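Local coordinates for protein HTH-type transcriptional regulator gadX (Escherichia coli, PDB 3MKL) that activates acid-resistance genes such as gadA, gadB and gadC, and can repress gadW, as a homodimeric DNA-binding regulator of the AraC/XylS family, at residues T14-N17 against N18-H22. Sequence-based numbering, arbitrary orientation.
Sequences TVIN and NNIAH
Asn18 N donates to Val15 O at 3.2 Å, and Asn19 N donates to Ile16 O at 3.1 Å. Both are i to i-3 bonds. A weak i to i-4 bond also runs from Asn18 N to Thr14 O at 3.5 Å. One water bridges the exit: it donates to Asn17 O and accepts from Ile20 N, whose approach to Ile16 O is too bent for a bond. Ile20 CA makes a bent C-H...O contact with Ile16 O, 3.4 Å between CA and O.

The chain passes here from helix 8-17 of the AraC/XylS-type DNA-binding domain into the loop that leads to helix 26-32, the first helix of the predicted N-terminal helix-turn-helix motif. Asn19 O accepts a bond from Trp24 NE1, and Ile20 O one from Arg59 of helix 51-67.

The Asn18 side chain folds back along the helix: CB lies 3.3 Å from Val15 O, and OD1 lies 3.3 Å from Thr14 O, a pair of acceptors and not a hydrogen bond.

Apolar contact comes from Ile20. Its CG1 is anti to the backbone N (chi1 -156°), and CD1 reaches back to Ile16 CG2 at 3.8 Å. The two side chains are skewed to each other. Asn17 runs alongside Ile20, with OD1 3.2 Å from the same CD1. Ile16 rests on Leu55 of helix 51-67, while Asn17 and Ile20 both touch Cys58.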
loop_
_atom_site.group_PDB
_atom_site.type_symbol
_atom_site.label_atom_id
_atom_site.label_comp_id
_atom_site.label_asym_id
_atom_site.label_seq_id
_atom_site.Cartn_x
_atom_site.Cartn_y
_atom_site.Cartn_z
ATOM N N THR A 14 -4.375 4.643 8.150
ATOM C CA THR A 14 -3.936 5.997 8.535
ATOM C C THR A 14 -2.441 6.044 8.914
ATOM O O THR A 14 -1.740 6.997 8.583
ATOM C CB THR A 14 -4.801 6.614 9.668
ATOM O OG1 THR A 14 -6.189 6.563 9.297
ATOM C CG2 THR A 14 -4.384 8.103 9.917
ATOM N N VAL A 15 -1.970 5.018 9.616
ATOM C CA VAL A 15 -0.562 4.919 9.939
ATOM C C VAL A 15 0.248 4.807 8.643
ATOM O O VAL A 15 1.163 5.581 8.409
ATOM C CB VAL A 15 -0.309 3.682 10.824
ATOM C CG1 VAL A 15 1.190 3.461 11.039
ATOM C CG2 VAL A 15 -1.084 3.813 12.122
ATOM N N ILE A 16 -0.126 3.844 7.799
ATOM C CA ILE A 16 0.569 3.565 6.543
ATOM C C ILE A 16 0.611 4.779 5.601
ATOM O O ILE A 16 1.659 5.090 5.052
ATOM C CB ILE A 16 -0.063 2.370 5.795
ATOM C CG1 ILE A 16 -0.001 1.099 6.661
ATOM C CG2 ILE A 16 0.626 2.186 4.432
ATOM C CD1 ILE A 16 -0.680 -0.130 6.034
ATOM N N ASN A 17 -0.520 5.462 5.434
ATOM C CA ASN A 17 -0.588 6.627 4.529
ATOM C C ASN A 17 0.192 7.858 4.976
ATOM O O ASN A 17 0.392 8.790 4.182
ATOM C CB ASN A 17 -2.035 7.001 4.205
ATOM C CG ASN A 17 -2.655 6.051 3.213
ATOM O OD1 ASN A 17 -1.964 5.552 2.314
ATOM N ND2 ASN A 17 -3.961 5.766 3.378
ATOM N N ASN A 18 0.635 7.864 6.231
ATOM C CA ASN A 18 1.504 8.917 6.732
ATOM C C ASN A 18 2.906 8.837 6.134
ATOM O O ASN A 18 3.605 9.844 6.059
ATOM C CB ASN A 18 1.576 8.872 8.260
ATOM C CG ASN A 18 0.398 9.597 8.935
ATOM O OD1 ASN A 18 -0.555 10.032 8.273
ATOM N ND2 ASN A 18 0.463 9.717 10.265
ATOM N N ASN A 19 3.293 7.635 5.705
ATOM C CA ASN A 19 4.593 7.362 5.099
ATOM C C ASN A 19 4.489 6.052 4.332
ATOM O O ASN A 19 4.760 4.959 4.871
ATOM C CB ASN A 19 5.680 7.273 6.173
ATOM C CG ASN A 19 7.093 7.239 5.592
ATOM O OD1 ASN A 19 7.291 7.161 4.375
ATOM N ND2 ASN A 19 8.092 7.290 6.478
ATOM N N ILE A 20 4.065 6.166 3.079
ATOM C CA ILE A 20 3.679 5.002 2.279
ATOM C C ILE A 20 4.878 4.112 1.932
ATOM O O ILE A 20 4.781 2.889 2.039
ATOM C CB ILE A 20 2.886 5.413 0.983
ATOM C CG1 ILE A 20 2.005 4.259 0.486
ATOM C CG2 ILE A 20 3.824 5.898 -0.126
ATOM C CD1 ILE A 20 0.648 4.191 1.148
ATOM N N ALA A 21 6.002 4.734 1.563
ATOM C CA ALA A 21 7.200 4.009 1.137
ATOM C C ALA A 21 7.908 3.269 2.266
ATOM O O ALA A 21 8.751 2.412 2.010
ATOM C CB ALA A 21 8.192 4.945 0.388
ATOM N N HIS A 22 7.544 3.573 3.512
ATOM C CA HIS A 22 8.183 2.939 4.675
ATOM C C HIS A 22 8.061 1.428 4.648
ATOM O O HIS A 22 7.039 0.859 4.255
ATOM C CB HIS A 22 7.614 3.463 6.005
ATOM C CG HIS A 22 8.467 3.147 7.205
ATOM N ND1 HIS A 22 9.718 3.700 7.406
ATOM C CD2 HIS A 22 8.233 2.356 8.282
ATOM C CE1 HIS A 22 10.219 3.250 8.546
ATOM N NE2 HIS A 22 9.339 2.429 9.094
HETATM O O HOH W 1 2.894 9.041 2.554
#